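Local coordinates for hypothetical protein TM1553 (PDB 1VRM) that probably transfers FMN from FAD onto target proteins, as flavin transferases of the ApbE family do, at residues T28-V33 / A47-M52; S36-P41 / S180-A185; A170-R175 / A269-T274. All blocks are in the same frame, centred on the assembly; numbering follows the deposited sequence. Where two conformers were deposited one is given.

Contact 1 (T28-V33 / A47-M52); sequences TSVRIV and AILEDM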
# COMPACT_ATOMS: atom_id res chain seq x y z
N THR A 28 3.29 9.76 4.35
CA THR A 28 2.09 10.43 3.92
C THR A 28 1.48 11.15 5.12
O THR A 28 2.14 11.33 6.15
CB THR A 28 1.13 9.38 3.25
OG1 THR A 28 0.05 10.03 2.56
CG2 THR A 28 0.59 8.32 4.25
N SER A 29 0.25 11.62 4.94
CA SER A 29 -0.51 12.17 6.04
C SER A 29 -1.41 11.05 6.57
O SER A 29 -1.88 10.20 5.79
CB SER A 29 -1.33 13.38 5.59
OG SER A 29 -2.06 13.02 4.46
N VAL A 30 -1.65 11.06 7.88
CA VAL A 30 -2.50 10.09 8.55
C VAL A 30 -3.56 10.81 9.37
O VAL A 30 -3.34 11.95 9.81
CB VAL A 30 -1.70 9.10 9.43
CG1 VAL A 30 -0.64 8.39 8.60
CG2 VAL A 30 -1.05 9.78 10.59
N ARG A 31 -4.69 10.15 9.56
CA ARG A 31 -5.81 10.68 10.31
C ARG A 31 -6.38 9.54 11.12
O ARG A 31 -6.64 8.43 10.59
CB ARG A 31 -6.81 11.28 9.35
CG ARG A 31 -8.05 11.83 9.95
CD ARG A 31 -8.84 12.32 8.76
NE ARG A 31 -10.02 12.98 9.20
CZ ARG A 31 -11.07 13.19 8.44
NH1 ARG A 31 -11.09 12.75 7.18
NH2 ARG A 31 -12.11 13.83 8.96
N ILE A 32 -6.56 9.76 12.40
CA ILE A 32 -7.02 8.72 13.29
C ILE A 32 -8.30 9.27 13.94
O ILE A 32 -8.25 10.32 14.55
CB ILE A 32 -5.96 8.43 14.35
CG1 ILE A 32 -4.62 7.94 13.74
CG2 ILE A 32 -6.48 7.41 15.37
CD1 ILE A 32 -3.43 8.26 14.60
N VAL A 33 -9.42 8.59 13.80
CA VAL A 33 -10.71 9.11 14.27
C VAL A 33 -11.32 7.99 15.09
O VAL A 33 -11.53 6.88 14.61
CB VAL A 33 -11.63 9.47 13.13
CG1 VAL A 33 -13.02 9.76 13.63
CG2 VAL A 33 -11.04 10.61 12.34
N ALA A 47 -1.61 5.84 20.90
CA ALA A 47 -1.07 4.47 20.73
C ALA A 47 -0.96 4.12 19.26
O ALA A 47 0.04 3.55 18.81
CB ALA A 47 -1.93 3.48 21.39
N ILE A 48 -2.03 4.41 18.54
CA ILE A 48 -2.08 4.12 17.10
C ILE A 48 -1.01 4.91 16.33
O ILE A 48 -0.25 4.37 15.53
CB ILE A 48 -3.47 4.42 16.53
CG1 ILE A 48 -4.47 3.38 16.99
CG2 ILE A 48 -3.39 4.48 15.01
CD1 ILE A 48 -5.89 3.72 16.69
N LEU A 49 -0.88 6.20 16.61
CA LEU A 49 0.12 7.01 15.95
C LEU A 49 1.52 6.51 16.24
O LEU A 49 2.40 6.43 15.34
CB LEU A 49 0.01 8.47 16.38
CG LEU A 49 0.97 9.39 15.60
CD1 LEU A 49 0.82 9.37 14.06
CD2 LEU A 49 0.81 10.82 16.18
N GLU A 50 1.74 6.12 17.49
CA GLU A 50 3.08 5.58 17.84
C GLU A 50 3.38 4.34 16.99
O GLU A 50 4.49 4.19 16.48
CB GLU A 50 3.16 5.22 19.31
CG GLU A 50 3.09 6.46 20.20
CD GLU A 50 3.08 6.08 21.70
OE1 GLU A 50 3.21 4.89 22.05
OE2 GLU A 50 2.90 7.03 22.49
N ASP A 51 2.40 3.46 16.85
CA ASP A 51 2.63 2.23 16.03
C ASP A 51 2.87 2.58 14.56
O ASP A 51 3.72 1.98 13.88
CB ASP A 51 1.49 1.28 16.18
CG ASP A 51 1.83 -0.11 15.72
OD1 ASP A 51 2.80 -0.65 16.27
OD2 ASP A 51 1.11 -0.66 14.83
N MSE A 52 2.11 3.53 14.04
CA MSE A 52 2.28 3.94 12.63
C MSE A 52 3.68 4.49 12.39
O MSE A 52 4.33 4.17 11.38
CB MSE A 52 1.21 4.96 12.21
CG MSE A 52 -0.10 4.33 12.15
SE MSE A 52 -1.44 5.80 11.74
CE MSE A 52 -2.32 4.92 10.17
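Ile32 of strand 28-35 reaches into the face that helix 41-58 turns to the sheet, an apolar helix-on-sheet contact between side chains, without a hydrogen bond across it. From its CB the two branches part. CG2 meets the end of Ile48, lying 4.0 Å from Ile48 CD1. CG1, anti to the carbonyl carbon (chi1 -61°), passes the other branch of the same residue, with Ile32 CG1 3.9 Å from Ile48 CG2, and the two side chains lie alongside one another, pointing opposite ways. At the tip, Ile32 CD1 sits 3.8 Å from Ile48 CG2 and 3.9 Å from Leu49 CB, close against the helix backbone. A beta-branched chain suits this place, since it spreads two arms over one turn of helix.

Two residues back, Val30 points the same way, as strand alternation requires. Its CB lies 4.0 Å from SE of Met52, present here as selenomethionine, and Val30 CG2 is 4.0 Å from Leu49 CD1. The flexible Met52 chain bends at its last torsion (chi3 128°), which carries CE near Val30 CG1. Arg31, between Val30 and Ile32 in sequence, points to the other side of the sheet and makes a salt bridge with Glu20.

Segments 28-33 and 47-52 run roughly antiparallel (153°), their axes approaching to 9.7 Å. Strands 19-25 and 186-191 flank strand 28-35 in the antiparallel sheet, while helix 166-181 packs beside helix 41-58, Leu171 against Met52 and Ala174 against Ile48.

Contact 2 (S36-P41 / S180-A185); sequences SQKINP and SFDENA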
# COMPACT_ATOMS: atom_id res chain seq x y z
N SER A 36 -14.64 6.11 22.05
CA SER A 36 -14.70 5.07 23.07
C SER A 36 -15.29 5.66 24.33
O SER A 36 -14.92 6.77 24.69
CB SER A 36 -13.34 4.47 23.38
OG SER A 36 -13.38 3.55 24.47
N GLN A 37 -16.17 4.91 25.00
CA GLN A 37 -16.65 5.27 26.35
C GLN A 37 -15.85 4.56 27.42
O GLN A 37 -16.06 4.83 28.61
CB GLN A 37 -18.14 4.91 26.51
CG GLN A 37 -19.05 5.80 25.75
CD GLN A 37 -20.50 5.71 26.28
OE1 GLN A 37 -20.78 4.99 27.27
NE2 GLN A 37 -21.41 6.46 25.66
N LYS A 38 -14.96 3.68 27.04
CA LYS A 38 -14.19 2.89 27.99
C LYS A 38 -12.82 3.46 28.32
O LYS A 38 -12.39 3.46 29.48
CB LYS A 38 -14.03 1.48 27.47
CG LYS A 38 -13.38 0.52 28.41
CD LYS A 38 -13.07 -0.79 27.69
CE LYS A 38 -12.35 -1.76 28.56
NZ LYS A 38 -11.90 -2.91 27.73
N ILE A 39 -12.13 3.92 27.28
CA ILE A 39 -10.77 4.46 27.37
C ILE A 39 -10.78 5.81 26.66
O ILE A 39 -11.39 5.95 25.63
CB ILE A 39 -9.79 3.51 26.64
CG1 ILE A 39 -9.75 2.12 27.27
CG2 ILE A 39 -8.38 4.12 26.55
CD1 ILE A 39 -9.24 2.15 28.69
N ASN A 40 -10.08 6.80 27.20
CA ASN A 40 -9.99 8.07 26.53
C ASN A 40 -9.57 7.87 25.06
O ASN A 40 -8.50 7.33 24.78
CB ASN A 40 -8.96 8.92 27.30
CG ASN A 40 -8.71 10.28 26.69
OD1 ASN A 40 -9.32 10.74 25.69
ND2 ASN A 40 -7.73 10.95 27.29
N PRO A 41 -10.37 8.34 24.10
CA PRO A 41 -9.94 8.20 22.71
C PRO A 41 -8.59 8.82 22.40
O PRO A 41 -7.94 8.37 21.44
CB PRO A 41 -11.06 8.92 21.95
CG PRO A 41 -12.21 8.74 22.83
CD PRO A 41 -11.70 8.94 24.20
N SER A 180 -8.19 -3.57 20.96
CA SER A 180 -7.51 -4.12 22.16
C SER A 180 -7.76 -3.23 23.39
O SER A 180 -7.90 -3.71 24.52
CB SER A 180 -6.00 -4.24 21.92
OG SER A 180 -5.65 -5.29 21.03
N PHE A 181 -7.81 -1.92 23.19
CA PHE A 181 -8.21 -0.99 24.25
C PHE A 181 -9.67 -1.12 24.60
O PHE A 181 -10.06 -1.07 25.77
CB PHE A 181 -7.96 0.47 23.87
CG PHE A 181 -6.54 0.89 24.05
CD1 PHE A 181 -6.06 1.23 25.31
CD2 PHE A 181 -5.68 0.99 22.96
CE1 PHE A 181 -4.75 1.64 25.50
CE2 PHE A 181 -4.37 1.42 23.15
CZ PHE A 181 -3.92 1.73 24.42
N ASP A 182 -10.48 -1.23 23.57
CA ASP A 182 -11.93 -1.26 23.77
C ASP A 182 -12.54 -2.02 22.62
O ASP A 182 -12.61 -1.50 21.52
CB ASP A 182 -12.48 0.16 23.76
CG ASP A 182 -14.00 0.24 23.88
OD1 ASP A 182 -14.69 -0.83 23.98
OD2 ASP A 182 -14.52 1.41 23.85
N GLU A 183 -13.05 -3.22 22.89
CA GLU A 183 -13.66 -4.03 21.82
C GLU A 183 -14.81 -3.37 21.09
O GLU A 183 -15.13 -3.76 19.95
CB GLU A 183 -14.10 -5.40 22.33
CG GLU A 183 -15.22 -5.33 23.39
CD GLU A 183 -15.54 -6.65 24.13
OE1 GLU A 183 -14.82 -7.65 24.06
OE2 GLU A 183 -16.52 -6.64 24.88
N ASN A 184 -15.39 -2.36 21.73
CA ASN A 184 -16.54 -1.64 21.17
C ASN A 184 -16.21 -0.25 20.65
O ASN A 184 -17.10 0.50 20.37
CB ASN A 184 -17.67 -1.63 22.16
CG ASN A 184 -18.15 -3.06 22.47
OD1 ASN A 184 -18.16 -3.90 21.58
ND2 ASN A 184 -18.54 -3.31 23.69
N ALA A 185 -14.91 0.06 20.51
CA ALA A 185 -14.54 1.31 19.91
C ALA A 185 -15.04 1.41 18.48
O ALA A 185 -15.23 0.41 17.78
CB ALA A 185 -13.05 1.51 19.96
O HOH W 1 -16.93 2.30 24.24
O HOH W 2 -12.65 -4.29 25.49
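Ser36 and Asp182 join two surface turns in a mixed contact, hydrogen-bonded at its centre and apolar on one flank, the first turn in the loop that leads from strand 28-35 to helix 41-58, the second at the C-terminal end of helix 166-181. Each side is a recognised turn motif: Ser36 opens an ST turn and ST motif, Asp182 an Asx turn over a type I beta turn that ends at Ala185. Short side chains suit both places, because each must bend back to its own backbone and still face the other loop.

Ser36 OG donates to Asp182 OD2 in a short bond of 2.5 Å, arriving on the anti side of the carboxylate. The same hydroxyl accepts from Lys38 N and, almost straight at 171°, from Ile39 N, so three bonds fix its position. The carboxylate is shared as well: OD1 takes Asn184 N from 57° above its plane, while a water bridges OD2 to Gln37 N.

Lys38 stretches out over the helix end, where carbonyl groups lack helical partners and a cation is welcome. Its extended chain carries Lys38 NZ to Phe181 O, in a weak 3.3 Å bond. A second water accepts from Lys38 NZ and Glu183 N together. Beside it Ile39 crosses Phe181 at about a right angle, both touching Ile44 of helix 41-58, with Ile39 CG2 3.9 Å from Phe181 CD1.

Contact 3 (A170-R175 / A269-T274); sequences ALDRAR and AEDATT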
# COMPACT_ATOMS: atom_id res chain seq x y z
N ALA A 170 -0.02 -1.29 8.51
CA ALA A 170 -0.12 -0.33 9.64
C ALA A 170 -1.60 -0.08 9.96
O ALA A 170 -1.99 0.02 11.15
CB ALA A 170 0.55 0.92 9.31
N LEU A 171 -2.43 0.04 8.92
CA LEU A 171 -3.85 0.31 9.15
C LEU A 171 -4.54 -0.85 9.84
O LEU A 171 -5.39 -0.64 10.68
CB LEU A 171 -4.59 0.68 7.88
CG LEU A 171 -4.14 2.04 7.33
CD1 LEU A 171 -4.64 2.21 5.89
CD2 LEU A 171 -4.59 3.18 8.18
N ASP A 172 -4.23 -2.06 9.41
CA ASP A 172 -4.79 -3.24 10.06
C ASP A 172 -4.32 -3.31 11.54
O ASP A 172 -5.12 -3.58 12.42
CB ASP A 172 -4.43 -4.50 9.31
CG ASP A 172 -5.20 -4.62 8.00
OD1 ASP A 172 -6.31 -3.99 7.88
OD2 ASP A 172 -4.69 -5.31 7.07
N ARG A 173 -3.04 -3.04 11.79
CA ARG A 173 -2.54 -2.97 13.17
C ARG A 173 -3.25 -1.89 13.98
O ARG A 173 -3.60 -2.10 15.15
CB ARG A 173 -1.04 -2.73 13.20
CG ARG A 173 -0.34 -4.08 13.09
CD ARG A 173 1.08 -3.99 13.42
NE ARG A 173 1.32 -3.36 14.71
CZ ARG A 173 1.44 -3.97 15.87
NH1 ARG A 173 1.36 -5.30 15.93
NH2 ARG A 173 1.68 -3.26 16.97
N ALA A 174 -3.47 -0.76 13.37
CA ALA A 174 -4.14 0.34 14.04
C ALA A 174 -5.51 -0.08 14.55
O ALA A 174 -5.86 0.22 15.70
CB ALA A 174 -4.21 1.56 13.15
N ARG A 175 -6.32 -0.72 13.72
CA ARG A 175 -7.61 -1.23 14.17
C ARG A 175 -7.45 -2.21 15.33
O ARG A 175 -8.20 -2.15 16.32
CB ARG A 175 -8.30 -1.94 13.02
CG ARG A 175 -9.57 -2.69 13.45
CD ARG A 175 -10.33 -3.21 12.25
NE ARG A 175 -11.40 -4.09 12.66
CZ ARG A 175 -11.19 -5.36 13.02
NH1 ARG A 175 -9.97 -5.90 13.06
NH2 ARG A 175 -12.21 -6.07 13.40
N ALA A 269 -11.79 -4.18 0.33
CA ALA A 269 -11.45 -5.53 0.77
C ALA A 269 -11.71 -5.70 2.28
O ALA A 269 -12.04 -4.74 2.99
CB ALA A 269 -10.03 -5.91 0.45
N GLU A 270 -11.58 -6.94 2.72
CA GLU A 270 -11.77 -7.26 4.11
C GLU A 270 -10.77 -6.62 5.04
O GLU A 270 -11.10 -6.36 6.22
CB GLU A 270 -11.80 -8.78 4.35
CG GLU A 270 -12.34 -9.14 5.71
N ASP A 271 -9.55 -6.42 4.54
CA ASP A 271 -8.51 -5.83 5.33
C ASP A 271 -7.65 -4.93 4.49
O ASP A 271 -7.65 -4.99 3.23
CB ASP A 271 -7.67 -6.86 6.04
CG ASP A 271 -7.02 -7.80 5.11
OD1 ASP A 271 -6.16 -7.40 4.34
OD2 ASP A 271 -7.42 -8.99 5.14
N ALA A 272 -6.97 -4.03 5.17
CA ALA A 272 -6.25 -3.01 4.44
C ALA A 272 -4.96 -3.54 3.79
O ALA A 272 -4.55 -2.99 2.77
CB ALA A 272 -5.93 -1.86 5.35
N THR A 273 -4.33 -4.55 4.38
CA THR A 273 -3.17 -5.15 3.80
C THR A 273 -3.52 -5.66 2.37
O THR A 273 -2.81 -5.39 1.40
CB THR A 273 -2.63 -6.28 4.66
OG1 THR A 273 -2.31 -5.78 5.96
CG2 THR A 273 -1.40 -6.88 4.00
N THR A 274 -4.61 -6.41 2.27
CA THR A 274 -5.08 -6.93 0.99
C THR A 274 -5.43 -5.78 0.02
O THR A 274 -5.03 -5.80 -1.15
CB THR A 274 -6.31 -7.80 1.21
OG1 THR A 274 -5.92 -8.90 2.03
CG2 THR A 274 -6.91 -8.32 -0.11
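The carboxylate of Asp172 lies against the first turn of helix 272-296, with Thr273 N and OG1 reaching OD2 from one side of its plane and Asp271 CB lying on the other, 3.5 Å from Asp172 OD2. Here a side chain from helix 166-181 supplements the N-cap of a second helix. At the edge, Asp172 OD1 offers its syn lone pair to Ala272 N at 2.8 Å. Asp172 OD2 is gripped twice: Thr273 N comes from 36° above the plane at 2.8 Å, and Thr273 OG1 donates on the anti side at 2.7 Å, the side chains of Asp172 and Thr273 crossing at about a right angle.

Aspartate suits this place because backbone N-H groups at a helix start have no acceptor from a preceding turn, and the helix dipole should favour a negative charge. Asp271, the N-cap itself, caps its own helix three residues on: its CG sits between the backbone N and carbonyl carbon (chi1 58°), and OD1 accepts from both N and OG1 of Thr274. The two carboxylates come close, Asp172 OD2 lying 3.7 Å from Asp271 OD1; the salt bridge of Asp172 OD1 with Arg196 of strand 194-197 probably eases that repulsion. Beside this polar cluster Ala272, with only a methyl side chain, lets the helices come close, Ala272 CB resting 3.8 Å from Leu171 CB.

Overall arrangement
From the N terminus, strand 28-35 starts contact 1, the chain turns through 36-41, where contact 2 opens, and helix 41-58 comes back over the strand to close contact 1. Contact 2 closes only at 180-185, so it crosses contact 1. Helix 166-181 has meanwhile opened contact 3 at 170-175, which closes at 269-274; contacts 2 and 3 therefore also cross, whereas 1 and 3 follow in series. Helix 166-181 is shared by contacts 2 and 3 and touches contact 1: Phe181 meets Ala47, and Arg173 forms a salt bridge with Asp51. Together the contacts link the sheet, its two covering helices and the start of helix 272-296.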